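Local coordinates for protein sgbp-b (Bacteroides uniformis, PDB 7K44) that probably binds xyloglucan at the bacterial cell surface, as a surface glycan-binding protein of a polysaccharide utilization locus, at residues Asp151-Met157 with Ser189-Met195; Thr138-Val144 with Met175-Pro181; Ser248-Ala253 with Asn368-Glu374. All blocks are in the same frame, centred on the assembly; numbering follows the deposited sequence. Where two conformers were deposited one is given.

Contact 1 of 3, residues Asp151-Met157 with Ser189-Met195; sequences DIVSITM and SLAITTM
A classic beta bulge marks this antiparallel strand pair, the central two strands of one sheet of the Ig-like IPT/TIG sandwich. V153 and S154 both face T193, whose carbonyl oxygen takes two N-H groups: V153 N at 2.7 Å from T193 O, and S154 N, longer, on the same acceptor. Beyond the bulge the regular pattern resumes, with T193 N returning an almost straight bond to S154 O (176° at the hydrogen) and T156 and A191 exchanging a second pair of backbone bonds. I155, M157, L190 and I192 share the inward face. In the conformer given, M157, bent at chi3, lies beside L190 there, M157 CE meeting L190 CD1 at 3.6 Å. I155 CG2 touches the same leucine methyl and I192 CG1, while L176 of strand 175-179 packs on I155 and I192 from the other sheet. S154, T156, A191 and T193 form the outward, wetter face. One water joins S154 OG to T193 OG1, which is also bonded to T198; a second links T156 OG1 with S189 O. At the bulged end M195 N closes the pair on D151 O (3.0 Å), and M195, bent at chi2 and chi3, crosses V153 at about a right angle, its SD 3.7 Å from V153 CG2.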
ATOM      1  N   ASP A 151     -13.174 -13.749   3.180  1.00 29.15           N
ATOM      2  CA  ASP A 151     -14.472 -13.468   3.800  0.54 31.50           C
ATOM      3  C   ASP A 151     -14.516 -12.065   4.404  1.00 31.25           C
ATOM      4  O   ASP A 151     -14.786 -11.872   5.592  1.00 30.70           O
ATOM      5  CB  ASP A 151     -14.849 -14.537   4.831  0.54 33.87           C
ATOM      6  CG  ASP A 151     -14.848 -15.928   4.248  0.54 35.87           C
ATOM      7  OD1 ASP A 151     -15.317 -16.093   3.100  0.54 42.38           O
ATOM      8  OD2 ASP A 151     -14.372 -16.852   4.933  0.54 32.82           O
ATOM      9  N   ILE A 152     -14.260 -11.079   3.549  1.00 28.88           N
ATOM     10  CA  ILE A 152     -14.243  -9.693   3.996  1.00 30.97           C
ATOM     11  C   ILE A 152     -15.648  -9.244   4.366  1.00 31.71           C
ATOM     12  O   ILE A 152     -16.617  -9.489   3.631  1.00 33.32           O
ATOM     13  CB  ILE A 152     -13.634  -8.784   2.921  1.00 28.30           C
ATOM     14  CG1 ILE A 152     -12.127  -8.988   2.861  1.00 33.39           C
ATOM     15  CG2 ILE A 152     -13.952  -7.312   3.213  1.00 32.27           C
ATOM     16  CD1 ILE A 152     -11.462  -8.160   1.817  1.00 43.25           C
ATOM     17  N   VAL A 153     -15.761  -8.574   5.507  1.00 26.75           N
ATOM     18  CA  VAL A 153     -17.012  -7.986   5.957  1.00 27.30           C
ATOM     19  C   VAL A 153     -17.046  -6.483   5.709  1.00 29.94           C
ATOM     20  O   VAL A 153     -18.073  -5.944   5.295  1.00 28.58           O
ATOM     21  CB  VAL A 153     -17.233  -8.315   7.449  1.00 28.24           C
ATOM     22  CG1 VAL A 153     -18.422  -7.555   7.998  1.00 31.24           C
ATOM     23  CG2 VAL A 153     -17.426  -9.813   7.629  1.00 29.67           C
ATOM     24  N   SER A 154     -15.937  -5.792   5.957  1.00 25.70           N
ATOM     25  CA  SER A 154     -15.939  -4.346   5.807  1.00 25.86           C
ATOM     26  C   SER A 154     -14.507  -3.856   5.714  1.00 23.81           C
ATOM     27  O   SER A 154     -13.572  -4.507   6.185  1.00 25.18           O
ATOM     28  CB  SER A 154     -16.642  -3.659   6.984  1.00 29.26           C
ATOM     29  OG  SER A 154     -15.956  -3.916   8.201  1.00 28.32           O
ATOM     30  N   ILE A 155     -14.354  -2.694   5.078  1.00 23.49           N
ATOM     31  CA  ILE A 155     -13.123  -1.916   5.122  1.00 24.57           C
ATOM     32  C   ILE A 155     -13.515  -0.506   5.532  1.00 25.12           C
ATOM     33  O   ILE A 155     -14.338   0.134   4.863  1.00 25.12           O
ATOM     34  CB  ILE A 155     -12.388  -1.921   3.772  1.00 25.88           C
ATOM     35  CG1 ILE A 155     -12.126  -3.359   3.318  1.00 27.66           C
ATOM     36  CG2 ILE A 155     -11.079  -1.138   3.888  1.00 28.19           C
ATOM     37  CD1 ILE A 155     -11.399  -3.473   2.003  1.00 30.76           C
ATOM     38  N   THR A 156     -12.956  -0.034   6.643  1.00 26.22           N
ATOM     39  CA  THR A 156     -13.407   1.202   7.258  1.00 26.43           C
ATOM     40  C   THR A 156     -12.219   2.099   7.592  1.00 22.93           C
ATOM     41  O   THR A 156     -11.077   1.648   7.733  1.00 23.82           O
ATOM     42  CB  THR A 156     -14.214   0.926   8.533  1.00 28.79           C
ATOM     43  OG1 THR A 156     -13.380   0.258   9.488  1.00 31.77           O
ATOM     44  CG2 THR A 156     -15.413   0.033   8.217  1.00 31.92           C
ATOM     45  N   MET A 157     -12.524   3.385   7.734  1.00 25.87           N
ATOM     46  CA  MET A 157     -11.521   4.391   8.082  1.00 25.90           C
ATOM     47  C   MET A 157     -12.271   5.495   8.819  1.00 26.27           C
ATOM     48  O   MET A 157     -12.961   6.301   8.194  1.00 28.46           O
ATOM     49  CB  MET A 157     -10.840   4.925   6.830  1.00 28.26           C
ATOM     50  CG  MET A 157     -11.775   5.037   5.640  1.00 35.38           C
ATOM     51  SD  MET A 157     -10.922   5.324   4.084  1.00 44.09           S
ATOM     52  CE  MET A 157      -9.961   3.831   3.911  0.50 32.79           C
ATOM     53  N   SER A 189      -8.130   5.041  12.229  1.00 24.64           N
ATOM     54  CA  SER A 189      -7.589   3.724  11.931  1.00 26.28           C
ATOM     55  C   SER A 189      -8.210   3.221  10.636  1.00 26.82           C
ATOM     56  O   SER A 189      -9.424   3.335  10.442  1.00 28.75           O
ATOM     57  CB  SER A 189      -7.906   2.729  13.053  1.00 30.59           C
ATOM     58  OG  SER A 189      -7.086   2.960  14.188  1.00 35.05           O
ATOM     59  N   LEU A 190      -7.368   2.703   9.750  1.00 24.57           N
ATOM     60  CA  LEU A 190      -7.832   1.865   8.655  1.00 24.89           C
ATOM     61  C   LEU A 190      -8.049   0.463   9.202  1.00 25.32           C
ATOM     62  O   LEU A 190      -7.173  -0.089   9.869  1.00 26.93           O
ATOM     63  CB  LEU A 190      -6.764   1.823   7.564  1.00 25.58           C
ATOM     64  CG  LEU A 190      -6.973   0.805   6.444  1.00 30.89           C
ATOM     65  CD1 LEU A 190      -8.187   1.182   5.618  1.00 29.30           C
ATOM     66  CD2 LEU A 190      -5.712   0.692   5.574  1.00 30.70           C
ATOM     67  N   ALA A 191      -9.219  -0.110   8.941  1.00 22.09           N
ATOM     68  CA  ALA A 191      -9.560  -1.414   9.502  1.00 24.51           C
ATOM     69  C   ALA A 191     -10.141  -2.295   8.413  1.00 25.30           C
ATOM     70  O   ALA A 191     -11.064  -1.881   7.702  1.00 27.89           O
ATOM     71  CB  ALA A 191     -10.565  -1.269  10.646  1.00 30.00           C
ATOM     72  N   ILE A 192      -9.601  -3.501   8.282  1.00 26.95           N
ATOM     73  CA  ILE A 192     -10.176  -4.533   7.431  1.00 25.02           C
ATOM     74  C   ILE A 192     -10.756  -5.596   8.352  1.00 23.36           C
ATOM     75  O   ILE A 192     -10.036  -6.167   9.180  1.00 25.07           O
ATOM     76  CB  ILE A 192      -9.137  -5.151   6.490  1.00 25.55           C
ATOM     77  CG1 ILE A 192      -8.577  -4.099   5.529  1.00 33.02           C
ATOM     78  CG2 ILE A 192      -9.768  -6.314   5.719  1.00 27.19           C
ATOM     79  CD1 ILE A 192      -7.438  -4.643   4.672  1.00 33.57           C
ATOM     80  N   THR A 193     -12.049  -5.840   8.230  1.00 22.93           N
ATOM     81  CA  THR A 193     -12.738  -6.815   9.061  1.00 24.58           C
ATOM     82  C   THR A 193     -13.171  -7.976   8.183  1.00 24.56           C
ATOM     83  O   THR A 193     -13.797  -7.770   7.137  1.00 25.33           O
ATOM     84  CB  THR A 193     -13.948  -6.187   9.749  1.00 26.41           C
ATOM     85  OG1 THR A 193     -13.512  -5.162  10.650  1.00 29.36           O
ATOM     86  CG2 THR A 193     -14.716  -7.241  10.547  1.00 26.80           C
ATOM     87  N   THR A 194     -12.825  -9.184   8.602  1.00 24.22           N
ATOM     88  CA  THR A 194     -13.273 -10.408   7.962  1.00 23.17           C
ATOM     89  C   THR A 194     -14.084 -11.199   8.980  1.00 25.68           C
ATOM     90  O   THR A 194     -14.180 -10.829  10.153  1.00 25.88           O
ATOM     91  CB  THR A 194     -12.078 -11.245   7.508  1.00 26.11           C
ATOM     92  OG1 THR A 194     -11.352 -11.688   8.656  1.00 24.96           O
ATOM     93  CG2 THR A 194     -11.136 -10.447   6.616  1.00 26.23           C
ATOM     94  N   MET A 195     -14.640 -12.324   8.526  1.00 25.32           N
ATOM     95  CA  MET A 195     -15.291 -13.237   9.461  1.00 27.42           C
ATOM     96  C   MET A 195     -14.326 -13.755  10.521  1.00 32.13           C
ATOM     97  O   MET A 195     -14.771 -14.184  11.592  1.00 35.94           O
ATOM     98  CB  MET A 195     -15.958 -14.384   8.697  1.00 28.36           C
ATOM     99  CG  MET A 195     -17.125 -13.927   7.836  1.00 29.04           C
ATOM    100  SD  MET A 195     -18.442 -13.184   8.808  1.00 36.63           S
ATOM    101  CE  MET A 195     -19.101 -14.623   9.655  1.00 38.90           C
TER
HETATM  102  O   HOH W   1     -13.599  -2.802   9.124  1.00 30.22           O
HETATM  103  O   HOH W   2     -11.664   1.804  11.040  1.00 33.95           O

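Contact 2 of 3, residues Thr138-Val144 with Met175-Pro181; sequences TGTTVTV and MLTFTMP
V142 lies over one face of the F178 ring, its CB 3.8 Å from the ring centroid and 19° off the normal, a CH-pi contact displaced toward the ring's rim at CZ. The phenylalanine comes under the valine because its CG sits between the backbone N and the carbonyl carbon (chi1 64°), which swings the ring across to the neighbouring strand. V142 spreads both methyls over the ring, CG1 near CZ and CE2, CG2 near CE1. CG2 also reaches M180 CB at 3.8 Å. Further along, V144 CG2 approaches F178 CE2 at 3.9 Å and meets L176 CD1, which itself lies in the ring plane at the edge. These residues make the buried side of strands 141-144 and 175-179, an antiparallel pair at the middle of the second sheet of the Ig-like IPT/TIG sandwich; M157 of strand 152-157 presses on F178 and M180 from the facing sheet. Paired backbone bonds join V142 with F178 and V144 with L176, that from V142 N to F178 O being nearly straight at 172°. The other side carries a row of threonines: T143 OG1 stands 3.6 Å from T177 CG2, T141 CG2 packs on T177 CB, and a water lies between T141 OG1 and T179 OG1, its leg to T179 doubtfully short. Past the strands the pairing runs on through M180 N to T140 O and G139 N to M180 O. G139 takes a positive phi, a conformation characteristic of glycine. At this end the hydroxyl of T138 donates to P181 O, with OG1 2.8 Å from that oxygen and tilted out of the carbonyl plane.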
ATOM      1  N   THR A 138      -9.594  10.631  -2.661  1.00 23.82           N
ATOM      2  CA  THR A 138     -10.902  10.038  -2.934  1.00 24.67           C
ATOM      3  C   THR A 138     -11.053   9.716  -4.416  1.00 25.84           C
ATOM      4  O   THR A 138     -10.728  10.536  -5.280  1.00 25.14           O
ATOM      5  CB  THR A 138     -12.009  10.985  -2.467  1.00 25.36           C
ATOM      6  OG1 THR A 138     -11.980  11.076  -1.039  1.00 27.32           O
ATOM      7  CG2 THR A 138     -13.399  10.505  -2.925  1.00 25.89           C
ATOM      8  N   GLY A 139     -11.524   8.502  -4.708  1.00 24.63           N
ATOM      9  CA  GLY A 139     -11.687   8.064  -6.071  1.00 26.96           C
ATOM     10  C   GLY A 139     -10.535   7.271  -6.636  1.00 27.93           C
ATOM     11  O   GLY A 139     -10.717   6.588  -7.652  1.00 28.67           O
ATOM     12  N   THR A 140      -9.365   7.311  -6.001  1.00 24.08           N
ATOM     13  CA  THR A 140      -8.213   6.564  -6.479  1.00 22.89           C
ATOM     14  C   THR A 140      -8.257   5.141  -5.924  1.00 23.88           C
ATOM     15  O   THR A 140      -9.048   4.820  -5.032  1.00 24.90           O
ATOM     16  CB  THR A 140      -6.893   7.254  -6.107  1.00 23.83           C
ATOM     17  OG1 THR A 140      -6.698   7.229  -4.679  1.00 23.74           O
ATOM     18  CG2 THR A 140      -6.889   8.699  -6.603  1.00 24.11           C
ATOM     19  N   THR A 141      -7.388   4.290  -6.457  1.00 25.01           N
ATOM     20  CA  THR A 141      -7.318   2.898  -6.037  1.00 23.97           C
ATOM     21  C   THR A 141      -6.250   2.737  -4.964  1.00 25.50           C
ATOM     22  O   THR A 141      -5.100   3.143  -5.152  1.00 27.62           O
ATOM     23  CB  THR A 141      -7.014   1.995  -7.230  1.00 24.36           C
ATOM     24  OG1 THR A 141      -8.051   2.150  -8.204  1.00 30.62           O
ATOM     25  CG2 THR A 141      -6.956   0.537  -6.796  1.00 27.03           C
ATOM     26  N   VAL A 142      -6.639   2.150  -3.835  1.00 22.50           N
ATOM     27  CA  VAL A 142      -5.747   1.901  -2.715  1.00 22.34           C
ATOM     28  C   VAL A 142      -5.408   0.419  -2.741  1.00 22.85           C
ATOM     29  O   VAL A 142      -6.277  -0.407  -3.029  1.00 25.88           O
ATOM     30  CB  VAL A 142      -6.467   2.252  -1.398  1.00 21.19           C
ATOM     31  CG1 VAL A 142      -5.520   2.099  -0.225  1.00 22.34           C
ATOM     32  CG2 VAL A 142      -7.073   3.650  -1.452  1.00 25.11           C
ATOM     33  N   THR A 143      -4.155   0.081  -2.480  1.00 21.46           N
ATOM     34  CA  THR A 143      -3.714  -1.305  -2.406  1.00 23.16           C
ATOM     35  C   THR A 143      -3.260  -1.607  -0.987  1.00 22.77           C
ATOM     36  O   THR A 143      -2.590  -0.787  -0.353  1.00 22.96           O
ATOM     37  CB  THR A 143      -2.574  -1.566  -3.394  1.00 24.06           C
ATOM     38  OG1 THR A 143      -3.011  -1.213  -4.711  1.00 29.76           O
ATOM     39  CG2 THR A 143      -2.189  -3.044  -3.401  1.00 28.00           C
ATOM     40  N   VAL A 144      -3.637  -2.786  -0.477  1.00 22.31           N
ATOM     41  CA  VAL A 144      -3.253  -3.209   0.869  1.00 24.79           C
ATOM     42  C   VAL A 144      -2.620  -4.588   0.769  1.00 24.98           C
ATOM     43  O   VAL A 144      -3.158  -5.464   0.085  1.00 26.19           O
ATOM     44  CB  VAL A 144      -4.472  -3.253   1.816  1.00 25.16           C
ATOM     45  CG1 VAL A 144      -4.034  -3.605   3.238  1.00 23.81           C
ATOM     46  CG2 VAL A 144      -5.210  -1.918   1.811  1.00 25.60           C
ATOM     47  N   MET A 175      -3.538  -9.717  -0.668  1.00 25.43           N
ATOM     48  CA  MET A 175      -3.501  -8.413  -1.316  0.58 26.14           C
ATOM     49  C   MET A 175      -4.922  -8.033  -1.690  1.00 26.97           C
ATOM     50  O   MET A 175      -5.710  -8.892  -2.101  1.00 28.31           O
ATOM     51  CB  MET A 175      -2.632  -8.463  -2.577  0.58 28.52           C
ATOM     52  CG  MET A 175      -2.213  -7.105  -3.099  0.58 34.23           C
ATOM     53  SD  MET A 175      -2.547  -6.895  -4.847  0.58 52.46           S
ATOM     54  CE  MET A 175      -4.314  -6.713  -4.787  0.58 25.92           C
ATOM     55  N   LEU A 176      -5.257  -6.757  -1.535  1.00 23.97           N
ATOM     56  CA  LEU A 176      -6.549  -6.310  -2.018  1.00 26.62           C
ATOM     57  C   LEU A 176      -6.421  -4.886  -2.527  1.00 23.85           C
ATOM     58  O   LEU A 176      -5.481  -4.165  -2.178  1.00 27.25           O
ATOM     59  CB  LEU A 176      -7.684  -6.454  -0.986  1.00 26.16           C
ATOM     60  CG  LEU A 176      -7.594  -5.711   0.345  1.00 26.64           C
ATOM     61  CD1 LEU A 176      -7.959  -4.248   0.190  1.00 26.99           C
ATOM     62  CD2 LEU A 176      -8.501  -6.363   1.368  1.00 29.86           C
ATOM     63  N   THR A 177      -7.370  -4.507  -3.370  1.00 26.28           N
ATOM     64  CA  THR A 177      -7.516  -3.126  -3.800  1.00 25.73           C
ATOM     65  C   THR A 177      -8.945  -2.678  -3.548  1.00 26.23           C
ATOM     66  O   THR A 177      -9.874  -3.487  -3.527  1.00 27.48           O
ATOM     67  CB  THR A 177      -7.175  -2.935  -5.285  1.00 29.24           C
ATOM     68  OG1 THR A 177      -8.060  -3.726  -6.082  1.00 31.78           O
ATOM     69  CG2 THR A 177      -5.758  -3.346  -5.561  1.00 27.32           C
ATOM     70  N   PHE A 178      -9.116  -1.374  -3.350  1.00 25.30           N
ATOM     71  CA  PHE A 178     -10.438  -0.778  -3.229  1.00 26.22           C
ATOM     72  C   PHE A 178     -10.365   0.667  -3.696  1.00 25.03           C
ATOM     73  O   PHE A 178      -9.282   1.240  -3.840  1.00 27.86           O
ATOM     74  CB  PHE A 178     -11.001  -0.872  -1.797  1.00 26.58           C
ATOM     75  CG  PHE A 178     -10.216  -0.097  -0.762  1.00 24.08           C
ATOM     76  CD1 PHE A 178     -10.526   1.227  -0.487  1.00 23.81           C
ATOM     77  CD2 PHE A 178      -9.187  -0.704  -0.039  1.00 24.08           C
ATOM     78  CE1 PHE A 178      -9.813   1.950   0.474  1.00 25.12           C
ATOM     79  CE2 PHE A 178      -8.474   0.006   0.932  1.00 23.44           C
ATOM     80  CZ  PHE A 178      -8.791   1.340   1.185  1.00 23.02           C
ATOM     81  N   THR A 179     -11.533   1.254  -3.935  1.00 24.51           N
ATOM     82  CA  THR A 179     -11.621   2.663  -4.288  1.00 24.44           C
ATOM     83  C   THR A 179     -11.761   3.488  -3.019  1.00 24.79           C
ATOM     84  O   THR A 179     -12.614   3.202  -2.171  1.00 27.54           O
ATOM     85  CB  THR A 179     -12.810   2.916  -5.213  1.00 27.89           C
ATOM     86  OG1 THR A 179     -12.646   2.134  -6.404  1.00 29.39           O
ATOM     87  CG2 THR A 179     -12.911   4.408  -5.561  1.00 27.38           C
ATOM     88  N   MET A 180     -10.924   4.497  -2.888  1.00 23.72           N
ATOM     89  CA  MET A 180     -10.966   5.325  -1.703  1.00 25.04           C
ATOM     90  C   MET A 180     -12.285   6.088  -1.665  1.00 26.16           C
ATOM     91  O   MET A 180     -12.625   6.781  -2.635  1.00 26.37           O
ATOM     92  CB  MET A 180      -9.797   6.308  -1.727  1.00 25.66           C
ATOM     93  CG  MET A 180      -9.793   7.296  -0.584  1.00 24.26           C
ATOM     94  SD  MET A 180      -9.438   6.466   0.975  1.00 26.64           S
ATOM     95  CE  MET A 180      -9.783   7.828   2.079  1.00 31.25           C
ATOM     96  N   PRO A 181     -13.043   5.990  -0.582  1.00 25.66           N
ATOM     97  CA  PRO A 181     -14.302   6.739  -0.484  1.00 29.17           C
ATOM     98  C   PRO A 181     -14.072   8.191  -0.090  1.00 32.49           C
ATOM     99  O   PRO A 181     -12.933   8.672  -0.100  1.00 28.65           O
ATOM    100  CB  PRO A 181     -15.057   5.986   0.616  1.00 30.85           C
ATOM    101  CG  PRO A 181     -13.971   5.449   1.496  1.00 29.20           C
ATOM    102  CD  PRO A 181     -12.822   5.111   0.583  1.00 26.80           C
TER
HETATM  103  O   HOH W   3     -10.645   0.901  -7.302  1.00 40.20           O

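Contact 3 of 3, residues Ser248-Ala253 with Asn368-Glu374; sequences SGELSA and NGPYNIE
With CG anti to the backbone N (chi1 176°), L251 carries its branched end along the inner side of the pair, while I373, whose CG1 is anti to the carbonyl carbon (chi1 -59°), extends that branch to meet it. The two side chains cross at a slant, L251 CB lying 3.9 Å from I373 CG1 and L251 CD2 also near that carbon. W258 of strand 255-264, in the facing sheet, packs on both. E250 and P370 lie alongside each other on the outer side: the glutamate chain is extended beyond CG, and its CG is 3.9 Å from P370 CB, with OE2 beside the same ring carbon. A cis peptide bond precedes P370. Four backbone bonds hold the strands together, two exchanged between G249 and I373 and two between L251 and Y371. The bond from L251 N to Y371 O is 2.8 Å long and lies in the carbonyl plane, whereas Y371 N approaches L251 O from 30° outside that plane. S248 CA comes within 3.1 Å of I373 O as a CA-H...O contact at one end; at the other, A253 CB lies 3.4 Å from N368 O. N364 bridges this end, its ND2 donating to both N368 O and S252 O. At G249 the chain turns a corner. Strand 371-384 thus pairs with both 243-248 and 250-251, an antiparallel pairing around a corner within the two-sheet beta-sandwich of the probable xyloglucan-binding domain.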
ATOM      1  N   SER A 248       5.734  21.045 -14.936  1.00 23.27           N
ATOM      2  CA  SER A 248       5.585  20.442 -16.256  1.00 22.28           C
ATOM      3  C   SER A 248       6.315  21.272 -17.299  1.00 23.37           C
ATOM      4  O   SER A 248       6.541  22.471 -17.120  1.00 24.59           O
ATOM      5  CB  SER A 248       4.112  20.274 -16.647  1.00 26.09           C
ATOM      6  OG  SER A 248       3.529  21.525 -16.954  1.00 27.95           O
ATOM      7  N   GLY A 249       6.666  20.612 -18.402  1.00 24.30           N
ATOM      8  CA  GLY A 249       7.260  21.264 -19.549  1.00 24.56           C
ATOM      9  C   GLY A 249       8.406  20.448 -20.097  1.00 28.45           C
ATOM     10  O   GLY A 249       8.603  19.292 -19.731  1.00 27.37           O
ATOM     11  N   GLU A 250       9.185  21.061 -20.984  1.00 26.67           N
ATOM     12  CA  GLU A 250      10.324  20.396 -21.600  1.00 27.30           C
ATOM     13  C   GLU A 250      11.587  20.765 -20.834  1.00 26.41           C
ATOM     14  O   GLU A 250      11.898  21.951 -20.672  1.00 27.84           O
ATOM     15  CB  GLU A 250      10.454  20.767 -23.077  1.00 32.54           C
ATOM     16  CG  GLU A 250      11.505  19.957 -23.813  1.00 39.22           C
ATOM     17  CD  GLU A 250      11.565  20.295 -25.289  1.00 52.47           C
ATOM     18  OE1 GLU A 250      10.531  20.148 -25.973  1.00 63.10           O
ATOM     19  OE2 GLU A 250      12.641  20.721 -25.761  1.00 53.08           O
ATOM     20  N   LEU A 251      12.305  19.750 -20.369  1.00 27.93           N
ATOM     21  CA  LEU A 251      13.492  19.910 -19.535  1.00 26.02           C
ATOM     22  C   LEU A 251      14.696  19.491 -20.363  1.00 29.75           C
ATOM     23  O   LEU A 251      14.866  18.307 -20.665  1.00 29.54           O
ATOM     24  CB  LEU A 251      13.370  19.050 -18.277  1.00 25.06           C
ATOM     25  CG  LEU A 251      14.562  19.001 -17.319  1.00 26.49           C
ATOM     26  CD1 LEU A 251      15.097  20.404 -16.989  1.00 26.01           C
ATOM     27  CD2 LEU A 251      14.172  18.252 -16.040  1.00 25.65           C
ATOM     28  N   SER A 252      15.524  20.460 -20.729  1.00 29.16           N
ATOM     29  CA  SER A 252      16.649  20.203 -21.611  1.00 31.24           C
ATOM     30  C   SER A 252      17.794  19.541 -20.852  1.00 31.74           C
ATOM     31  O   SER A 252      17.794  19.429 -19.621  1.00 29.58           O
ATOM     32  CB  SER A 252      17.147  21.513 -22.210  1.00 31.92           C
ATOM     33  OG  SER A 252      17.652  22.343 -21.179  1.00 33.87           O
ATOM     34  N   ALA A 253      18.790  19.096 -21.612  1.00 33.10           N
ATOM     35  CA  ALA A 253      20.032  18.645 -21.019  1.00 32.62           C
ATOM     36  C   ALA A 253      20.785  19.827 -20.414  1.00 28.40           C
ATOM     37  O   ALA A 253      20.583  20.992 -20.789  1.00 30.13           O
ATOM     38  CB  ALA A 253      20.904  17.965 -22.074  1.00 33.89           C
ATOM     39  N   ASN A 368      21.663  14.018 -20.639  1.00 33.89           N
ATOM     40  CA  ASN A 368      20.477  13.377 -21.185  1.00 37.37           C
ATOM     41  C   ASN A 368      19.339  14.370 -21.371  1.00 39.49           C
ATOM     42  O   ASN A 368      19.241  15.377 -20.667  1.00 35.76           O
ATOM     43  CB  ASN A 368      20.027  12.252 -20.258  1.00 38.25           C
ATOM     44  CG  ASN A 368      21.120  11.234 -20.022  1.00 41.58           C
ATOM     45  OD1 ASN A 368      21.694  10.694 -20.970  1.00 44.28           O
ATOM     46  ND2 ASN A 368      21.433  10.986 -18.761  1.00 41.63           N
ATOM     47  N   GLY A 369      18.470  14.072 -22.332  1.00 33.89           N
ATOM     48  CA  GLY A 369      17.352  14.934 -22.634  1.00 34.29           C
ATOM     49  C   GLY A 369      17.274  15.299 -24.103  1.00 40.86           C
ATOM     50  O   GLY A 369      18.075  14.836 -24.922  1.00 43.34           O
ATOM     51  N   PRO A 370      16.304  16.149 -24.472  1.00 37.36           N
ATOM     52  CA  PRO A 370      15.329  16.750 -23.552  1.00 32.36           C
ATOM     53  C   PRO A 370      14.265  15.747 -23.097  1.00 36.73           C
ATOM     54  O   PRO A 370      14.076  14.706 -23.735  1.00 36.65           O
ATOM     55  CB  PRO A 370      14.689  17.855 -24.393  1.00 39.88           C
ATOM     56  CG  PRO A 370      14.853  17.401 -25.805  1.00 38.74           C
ATOM     57  CD  PRO A 370      16.142  16.639 -25.852  1.00 38.40           C
ATOM     58  N   TYR A 371      13.595  16.053 -21.991  1.00 33.47           N
ATOM     59  CA  TYR A 371      12.550  15.206 -21.439  1.00 30.35           C
ATOM     60  C   TYR A 371      11.274  16.010 -21.274  1.00 31.02           C
ATOM     61  O   TYR A 371      11.307  17.163 -20.828  1.00 32.20           O
ATOM     62  CB  TYR A 371      12.924  14.727 -20.043  1.00 29.05           C
ATOM     63  CG  TYR A 371      14.026  13.714 -19.974  1.00 28.33           C
ATOM     64  CD1 TYR A 371      13.801  12.392 -20.354  1.00 28.17           C
ATOM     65  CD2 TYR A 371      15.277  14.051 -19.490  1.00 30.70           C
ATOM     66  CE1 TYR A 371      14.803  11.448 -20.272  1.00 34.25           C
ATOM     67  CE2 TYR A 371      16.288  13.110 -19.405  1.00 30.88           C
ATOM     68  CZ  TYR A 371      16.041  11.805 -19.799  1.00 31.41           C
ATOM     69  OH  TYR A 371      17.043  10.864 -19.710  1.00 36.51           O
ATOM     70  N   ASN A 372      10.146  15.398 -21.617  1.00 29.52           N
ATOM     71  CA  ASN A 372       8.852  15.966 -21.271  0.55 29.81           C
ATOM     72  C   ASN A 372       8.524  15.576 -19.833  1.00 31.36           C
ATOM     73  O   ASN A 372       8.532  14.390 -19.490  1.00 32.29           O
ATOM     74  CB  ASN A 372       7.776  15.462 -22.230  0.55 31.99           C
ATOM     75  CG  ASN A 372       6.387  15.922 -21.837  0.55 33.42           C
ATOM     76  OD1 ASN A 372       6.186  17.080 -21.467  0.55 35.19           O
ATOM     77  ND2 ASN A 372       5.419  15.013 -21.903  0.55 38.81           N
ATOM     78  N   ILE A 373       8.257  16.571 -18.993  1.00 26.24           N
ATOM     79  CA  ILE A 373       7.984  16.376 -17.573  1.00 24.19           C
ATOM     80  C   ILE A 373       6.537  16.756 -17.299  1.00 24.24           C
ATOM     81  O   ILE A 373       6.052  17.777 -17.798  1.00 25.42           O
ATOM     82  CB  ILE A 373       8.930  17.260 -16.734  1.00 21.90           C
ATOM     83  CG1 ILE A 373      10.392  16.916 -17.024  1.00 25.25           C
ATOM     84  CG2 ILE A 373       8.599  17.147 -15.238  1.00 23.75           C
ATOM     85  CD1 ILE A 373      10.780  15.472 -16.705  1.00 26.96           C
ATOM     86  N   GLU A 374       5.851  15.947 -16.489  1.00 23.46           N
ATOM     87  CA  GLU A 374       4.503  16.305 -16.049  1.00 22.73           C
ATOM     88  C   GLU A 374       4.234  15.588 -14.733  1.00 24.38           C
ATOM     89  O   GLU A 374       4.053  14.366 -14.719  1.00 24.25           O
ATOM     90  CB  GLU A 374       3.459  15.935 -17.105  1.00 24.03           C
ATOM     91  CG  GLU A 374       2.033  16.295 -16.692  1.00 26.85           C
ATOM     92  CD  GLU A 374       0.974  15.720 -17.625  1.00 33.35           C
ATOM     93  OE1 GLU A 374       1.338  15.175 -18.688  1.00 30.81           O
ATOM     94  OE2 GLU A 374      -0.224  15.793 -17.280  1.00 29.92           O
TER

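Overall arrangement
Contacts 1 and 2 are the central strand pairs of the two facing sheets of one IPT/TIG sandwich, their centres 13 Å apart. Their strands alternate along the chain, 141-147 leading into 152-157 and 175-179 into 188-194, and their inner faces interlock: I152 CD1 meets L176 CD2 at 3.5 Å, I192 CD1 packs on V144 CG1, and in the conformer given M157 SD is 3.4 Å from M180 CE. Contact 3 belongs to the C-terminal, probably xyloglucan-binding domain, touching neither: its centre is 43 Å from that of contact 1 and 31 Å from that of contact 2. The calcium ion, bound by N213, D215, D241, K243 and D378, lies about 12 Å from the T138 side chain of contact 2.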